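Local coordinates for protein putative cyclohexadienyl dehydrogenase and ADH prephenate dehydrogenase (Rhizobium meliloti, PDB 4WJI) that probably catalyses the NAD(P)-dependent oxidative decarboxylation of prephenate to 4-hydroxyphenylpyruvate in L-tyrosine biosynthesis, and binds NADP and tyrosine together, at residues V97-K101 with P120-I124; A195-V199 with F224-A228. The contacts are given in a common frame with arbitrary orientation. Where two conformers were deposited one is given. Numbering follows the deposited sequence.

Contact 1. Residues V97-K101 with P120-I124. With NAP (NADP nicotinamide-adenine-dinucleotide phosphate), chain B; TYR (tyrosine), chain C.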
loop_
_atom_site.group_PDB
_atom_site.type_symbol
_atom_site.label_atom_id
_atom_site.label_comp_id
_atom_site.label_asym_id
_atom_site.label_seq_id
_atom_site.Cartn_x
_atom_site.Cartn_y
_atom_site.Cartn_z
ATOM N N VAL A 97 -7.517 4.642 23.083
ATOM C CA VAL A 97 -6.676 4.676 21.876
ATOM C C VAL A 97 -7.498 4.526 20.576
ATOM O O VAL A 97 -6.947 4.234 19.527
ATOM C CB VAL A 97 -5.631 3.561 21.951
ATOM C CG1 VAL A 97 -4.662 3.804 23.095
ATOM C CG2 VAL A 97 -6.266 2.179 22.062
ATOM N N GLY A 98 -8.811 4.645 20.661
ATOM C CA GLY A 98 -9.711 4.408 19.535
ATOM C C GLY A 98 -9.429 5.210 18.268
ATOM O O GLY A 98 -8.984 6.375 18.305
ATOM N N SER A 99 -9.711 4.576 17.124
ATOM C CA SER A 99 -9.500 5.146 15.826
ATOM C C SER A 99 -10.498 6.250 15.426
ATOM O O SER A 99 -10.307 6.933 14.415
ATOM C CB SER A 99 -9.499 4.013 14.789
ATOM O OG SER A 99 -8.423 3.104 15.016
ATOM N N THR A 100 -11.590 6.332 16.170
ATOM C CA THR A 100 -12.571 7.410 16.145
ATOM C C THR A 100 -12.573 8.085 17.524
ATOM O O THR A 100 -12.210 7.460 18.520
ATOM C CB THR A 100 -14.002 6.920 15.775
ATOM O OG1 THR A 100 -14.539 6.173 16.849
ATOM C CG2 THR A 100 -13.980 6.038 14.578
ATOM N N LYS A 101 -12.968 9.357 17.582
ATOM C CA LYS A 101 -12.976 10.059 18.878
ATOM C C LYS A 101 -14.344 10.632 19.275
ATOM O O LYS A 101 -14.703 10.622 20.434
ATOM C CB LYS A 101 -11.891 11.141 18.890
ATOM C CG LYS A 101 -10.438 10.625 18.840
ATOM C CD LYS A 101 -9.751 10.412 20.179
ATOM C CE LYS A 101 -10.318 9.321 21.018
ATOM N NZ LYS A 101 -10.120 7.943 20.566
ATOM N N PRO A 120 -9.090 11.553 25.963
ATOM C CA PRO A 120 -9.098 10.620 24.838
ATOM C C PRO A 120 -7.834 10.737 23.992
ATOM O O PRO A 120 -7.323 11.797 23.843
ATOM C CB PRO A 120 -10.327 11.050 24.030
ATOM C CG PRO A 120 -11.170 11.828 24.966
ATOM C CD PRO A 120 -10.185 12.533 25.863
ATOM N N GLY A 121 -7.368 9.633 23.447
ATOM C CA GLY A 121 -6.163 9.608 22.669
ATOM C C GLY A 121 -6.346 8.739 21.432
ATOM O O GLY A 121 -7.327 7.987 21.269
ATOM N N HIS A 122 -5.402 8.911 20.541
ATOM C CA HIS A 122 -5.289 8.066 19.357
ATOM C C HIS A 122 -3.839 7.968 18.879
ATOM O O HIS A 122 -3.366 8.892 18.300
ATOM C CB HIS A 122 -6.172 8.620 18.231
ATOM C CG HIS A 122 -6.186 7.781 16.996
ATOM N ND1 HIS A 122 -6.773 8.204 15.826
ATOM C CD2 HIS A 122 -5.736 6.528 16.761
ATOM C CE1 HIS A 122 -6.653 7.257 14.921
ATOM N NE2 HIS A 122 -6.020 6.233 15.454
ATOM N N PRO A 123 -3.162 6.836 19.096
ATOM C CA PRO A 123 -1.830 6.705 18.514
ATOM C C PRO A 123 -1.936 6.392 16.999
ATOM O O PRO A 123 -2.624 5.457 16.596
ATOM C CB PRO A 123 -1.207 5.538 19.295
ATOM C CG PRO A 123 -2.409 4.671 19.632
ATOM C CD PRO A 123 -3.529 5.638 19.873
ATOM N N ILE A 124 -1.183 7.160 16.198
ATOM C CA ILE A 124 -1.216 7.054 14.726
ATOM C C ILE A 124 -0.151 6.056 14.331
ATOM O O ILE A 124 0.865 6.398 13.745
ATOM C CB ILE A 124 -1.092 8.422 14.073
ATOM C CG1 ILE A 124 -2.039 9.437 14.713
ATOM C CG2 ILE A 124 -1.314 8.307 12.589
ATOM C CD1 ILE A 124 -3.524 9.077 14.710
HETATM P PA NAP B . -7.091 -6.193 18.783
HETATM O O1A NAP B . -5.668 -6.560 18.610
HETATM O O2A NAP B . -8.178 -6.919 18.066
HETATM O O5B NAP B . -7.429 -6.284 20.350
HETATM C C5B NAP B . -8.775 -6.184 20.797
HETATM C C4B NAP B . -8.877 -6.160 22.321
HETATM O O4B NAP B . -10.196 -5.758 22.669
HETATM C C3B NAP B . -8.704 -7.534 22.945
HETATM O O3B NAP B . -8.249 -7.429 24.285
HETATM C C2B NAP B . -10.115 -8.059 23.001
HETATM O O2B NAP B . -10.300 -8.973 24.046
HETATM C C1B NAP B . -10.887 -6.809 23.322
HETATM N N9A NAP B . -12.325 -6.776 22.941
HETATM C C8A NAP B . -12.861 -7.040 21.760
HETATM N N7A NAP B . -14.157 -6.864 21.712
HETATM C C5A NAP B . -14.494 -6.461 22.969
HETATM C C6A NAP B . -15.724 -6.125 23.569
HETATM N N6A NAP B . -16.875 -6.168 22.872
HETATM N N1A NAP B . -15.695 -5.742 24.829
HETATM C C2A NAP B . -14.545 -5.700 25.481
HETATM N N3A NAP B . -13.350 -6.008 25.014
HETATM C C4A NAP B . -13.360 -6.394 23.744
HETATM O O3 NAP B . -7.303 -4.624 18.537
HETATM P PN NAP B . -6.313 -3.371 18.494
HETATM O O1N NAP B . -5.758 -3.365 17.160
HETATM O O2N NAP B . -5.426 -3.362 19.656
HETATM O O5D NAP B . -7.356 -2.141 18.554
HETATM C C5D NAP B . -7.838 -1.619 19.767
HETATM C C4D NAP B . -8.248 -0.166 19.544
HETATM O O4D NAP B . -7.141 0.531 19.010
HETATM C C3D NAP B . -9.354 0.005 18.547
HETATM O O3D NAP B . -10.253 1.005 18.996
HETATM C C2D NAP B . -8.663 0.437 17.276
HETATM O O2D NAP B . -9.527 1.226 16.498
HETATM C C1D NAP B . -7.530 1.268 17.876
HETATM N N1N NAP B . -6.303 1.351 17.067
HETATM C C2N NAP B . -5.907 0.321 16.315
HETATM C C3N NAP B . -4.765 0.395 15.556
HETATM C C7N NAP B . -4.276 -0.722 14.662
HETATM O O7N NAP B . -3.486 -0.466 13.794
HETATM N N7N NAP B . -4.742 -1.931 14.882
HETATM C C4N NAP B . -4.035 1.553 15.603
HETATM C C5N NAP B . -4.456 2.581 16.406
HETATM C C6N NAP B . -5.619 2.486 17.120
HETATM P P2B NAP B . -10.447 -10.551 23.771
HETATM O O1X NAP B . -9.365 -10.921 22.813
HETATM O O2X NAP B . -10.264 -11.153 25.135
HETATM O O3X NAP B . -11.811 -10.833 23.170
HETATM N N TYR C . -3.152 -0.600 10.999
HETATM C CA TYR C . -2.690 0.418 10.019
HETATM C C TYR C . -1.548 -0.140 9.213
HETATM O O TYR C . -1.206 -1.299 9.432
HETATM C CB TYR C . -2.272 1.715 10.722
HETATM C CG TYR C . -3.362 2.376 11.557
HETATM C CD1 TYR C . -4.714 2.064 11.411
HETATM C CD2 TYR C . -3.020 3.307 12.503
HETATM C CE1 TYR C . -5.683 2.675 12.189
HETATM C CE2 TYR C . -3.960 3.956 13.265
HETATM C CZ TYR C . -5.286 3.637 13.138
HETATM O OH TYR C . -6.234 4.223 13.936
HETATM O OXT TYR C . -0.998 0.602 8.366
#
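A lysine folded back into its own loop joins the two segments: Lys-101 NZ donates to Gly-121 O at 2.9 Å across the contact, and to Gly-98 O and Thr-100 O, both at 3.0 Å, within its loop. Its charge is met by a salt bridge to Asp-96, which also accepts from the Gly-98 and Gly-121 amides. The loop 97-101 is thereby tied to strand 117-123 at the C-terminal ends of the parallel strands, where a Rossmann-type sheet binds its dinucleotide. Beside the lysine, Ser-99 CA sits over the His-122 ring, 3.8 Å from its centroid, a CH-pi contact, while Val-97 CB packs on Pro-123 CD at 3.6 Å. Ser-99 OG and His-122 NE2 hydrogen-bond to the bound tyrosine's OH at 2.7 and 2.5 Å, and Ser-99 OG to NAP O2D at 2.6 Å. His-122 ND1 is hydrogen-bonded to His-180 NE2. One phenolic oxygen thus meets serine and histidine beside the nicotinamide, consistent with recognition of the corresponding hydroxyl of prephenate during oxidation.

Contact 2. Residues A195-V199 with F224-A228. With TYR (tyrosine), chain C.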
loop_
_atom_site.group_PDB
_atom_site.type_symbol
_atom_site.label_atom_id
_atom_site.label_comp_id
_atom_site.label_asym_id
_atom_site.label_seq_id
_atom_site.Cartn_x
_atom_site.Cartn_y
_atom_site.Cartn_z
ATOM N N ALA A 195 -9.243 0.017 0.062
ATOM C CA ALA A 195 -8.500 -1.241 -0.031
ATOM C C ALA A 195 -9.430 -2.454 0.088
ATOM O O ALA A 195 -9.342 -3.387 -0.698
ATOM C CB ALA A 195 -7.428 -1.311 1.039
ATOM N N TYR A 196 -10.340 -2.437 1.061
ATOM C CA TYR A 196 -11.320 -3.548 1.166
ATOM C C TYR A 196 -12.115 -3.671 -0.144
ATOM O O TYR A 196 -12.396 -4.788 -0.618
ATOM C CB TYR A 196 -12.286 -3.307 2.325
ATOM C CG TYR A 196 -11.724 -3.651 3.689
ATOM C CD1 TYR A 196 -11.388 -4.963 4.005
ATOM C CD2 TYR A 196 -11.612 -2.678 4.715
ATOM C CE1 TYR A 196 -10.906 -5.299 5.254
ATOM C CE2 TYR A 196 -11.156 -3.030 5.980
ATOM C CZ TYR A 196 -10.819 -4.330 6.259
ATOM O OH TYR A 196 -10.391 -4.649 7.556
ATOM N N ASN A 197 -12.473 -2.531 -0.726
ATOM C CA ASN A 197 -13.313 -2.560 -1.909
ATOM C C ASN A 197 -12.572 -3.149 -3.096
ATOM O O ASN A 197 -13.126 -4.003 -3.811
ATOM C CB ASN A 197 -13.864 -1.193 -2.268
ATOM C CG ASN A 197 -15.003 -1.315 -3.258
ATOM O OD1 ASN A 197 -16.066 -1.873 -2.919
ATOM N ND2 ASN A 197 -14.808 -0.837 -4.463
ATOM N N ILE A 198 -11.323 -2.748 -3.318
ATOM C CA ILE A 198 -10.616 -3.291 -4.472
ATOM C C ILE A 198 -10.317 -4.782 -4.313
ATOM O O ILE A 198 -10.392 -5.515 -5.286
ATOM C CB ILE A 198 -9.436 -2.450 -4.874
ATOM C CG1 ILE A 198 -8.976 -2.848 -6.288
ATOM C CG2 ILE A 198 -8.339 -2.571 -3.905
ATOM C CD1 ILE A 198 -7.966 -1.896 -6.872
ATOM N N VAL A 199 -9.993 -5.229 -3.089
ATOM C CA VAL A 199 -9.750 -6.632 -2.918
ATOM C C VAL A 199 -11.034 -7.441 -3.112
ATOM O O VAL A 199 -11.014 -8.508 -3.757
ATOM C CB VAL A 199 -9.095 -6.904 -1.556
ATOM C CG1 VAL A 199 -8.923 -8.398 -1.353
ATOM C CG2 VAL A 199 -7.760 -6.199 -1.463
ATOM N N PHE A 224 -2.580 -3.194 -1.256
ATOM C CA PHE A 224 -3.948 -3.035 -0.791
ATOM C C PHE A 224 -4.388 -4.251 0.051
ATOM O O PHE A 224 -5.186 -4.137 1.022
ATOM C CB PHE A 224 -4.902 -2.925 -1.979
ATOM C CG PHE A 224 -4.812 -1.639 -2.733
ATOM C CD1 PHE A 224 -3.802 -1.433 -3.663
ATOM C CD2 PHE A 224 -5.777 -0.671 -2.566
ATOM C CE1 PHE A 224 -3.717 -0.231 -4.354
ATOM C CE2 PHE A 224 -5.731 0.524 -3.291
ATOM C CZ PHE A 224 -4.702 0.744 -4.193
ATOM N N THR A 225 -3.922 -5.434 -0.306
ATOM C CA THR A 225 -4.268 -6.651 0.452
ATOM C C THR A 225 -3.791 -6.574 1.912
ATOM O O THR A 225 -4.414 -7.190 2.775
ATOM C CB THR A 225 -3.751 -7.975 -0.184
ATOM O OG1 THR A 225 -2.307 -8.036 -0.121
ATOM C CG2 THR A 225 -4.274 -8.128 -1.610
ATOM N N ARG A 226 -2.674 -5.895 2.178
ATOM C CA ARG A 226 -2.171 -5.779 3.551
ATOM C C ARG A 226 -3.241 -5.055 4.412
ATOM O O ARG A 226 -3.602 -5.526 5.496
ATOM C CB ARG A 226 -0.831 -5.057 3.625
ATOM C CG ARG A 226 -0.211 -5.192 5.028
ATOM C CD ARG A 226 1.034 -4.330 5.156
ATOM N NE ARG A 226 0.727 -2.902 5.151
ATOM C CZ ARG A 226 0.245 -2.216 6.187
ATOM N NH1 ARG A 226 0.057 -2.821 7.357
ATOM N NH2 ARG A 226 -0.081 -0.936 6.022
ATOM N N LEU A 227 -3.726 -3.924 3.944
ATOM C CA LEU A 227 -4.729 -3.187 4.721
ATOM C C LEU A 227 -5.999 -4.012 4.867
ATOM O O LEU A 227 -6.635 -4.024 5.934
ATOM C CB LEU A 227 -5.000 -1.829 4.087
ATOM C CG LEU A 227 -3.778 -0.915 4.095
ATOM C CD1 LEU A 227 -4.076 0.347 3.318
ATOM C CD2 LEU A 227 -3.352 -0.608 5.529
ATOM N N ALA A 228 -6.389 -4.677 3.786
ATOM C CA ALA A 228 -7.637 -5.495 3.790
ATOM C C ALA A 228 -7.513 -6.824 4.535
ATOM O O ALA A 228 -8.430 -7.653 4.504
ATOM C CB ALA A 228 -8.118 -5.713 2.367
HETATM N N TYR C . -3.152 -0.600 10.999
HETATM C CA TYR C . -2.690 0.418 10.019
HETATM C C TYR C . -1.548 -0.140 9.213
HETATM O O TYR C . -1.206 -1.299 9.432
HETATM C CB TYR C . -2.272 1.715 10.722
HETATM C CG TYR C . -3.362 2.376 11.557
HETATM C CD1 TYR C . -4.714 2.064 11.411
HETATM C CD2 TYR C . -3.020 3.307 12.503
HETATM C CE1 TYR C . -5.683 2.675 12.189
HETATM C CE2 TYR C . -3.960 3.956 13.265
HETATM C CZ TYR C . -5.286 3.637 13.138
HETATM O OH TYR C . -6.234 4.223 13.936
HETATM O OXT TYR C . -0.998 0.602 8.366
#
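Alanines on both segments let two helical backbones come close, and Ala-195 on the long helix 177-203 is the first: its CB lies 3.6 Å from Phe-224 O and 3.9 Å from Leu-227 CB, with Ala-195 CA 5.0 Å from Phe-224 CA. Next, Tyr-196 CA comes to 4.9 Å from Ala-228 CA, and its ring runs along the end of helix 221-227, CD1 3.7 Å from Ala-228 CB; the same ring stacks on Phe-276 of the second subunit. Asn-197, directed away, hydrogen-bonds through ND2 to Phe-253 O of that subunit. Ile-198 then sets CG2 3.5 Å from Phe-224 CD2, and Val-199 closes the row, its CG2 3.9 Å from Ala-228 CB and 4.0 Å from Thr-225 CG2. No hydrogen bond crosses between the two segments, so they meet by apolar packing; Thr-279 and Arg-283 of the second subunit add hydrogen bonds to Ala-228 O and Thr-225 OG1. Arg-226, directed away from 195-199, pairs with the carboxylate of the bound tyrosine, NH1 to O and NH2 to OXT, each at 2.9 Å, and makes salt bridges to Glu-128 and to Asp-223 of the second subunit. Apolar packing on one face thus accompanies carboxylate recognition on another, at the dimer interface.

In the fold
Both contacts are buried, yet they occupy different domains: the centre of contact 1 lies about 5 Å from the centre of the chain, that of contact 2 about 17 Å, with their own centres 22 Å apart. No helix or strand is shared between the two pairs of segments, although helix 177-203, which supplies 195-199, also covers contact 1 through His-180, Leu-184 and His-189. Loop against strand brings polar chemistry and cofactor binding in the nucleotide-binding domain; helix against helix brings apolar packing within the dimerization domain, extensively covered by the second subunit. The bound tyrosine spans them, its hydroxyl held from contact 1 and its carboxylate from contact 2, illustrating how a pocket between domains reads both ends of one ligand.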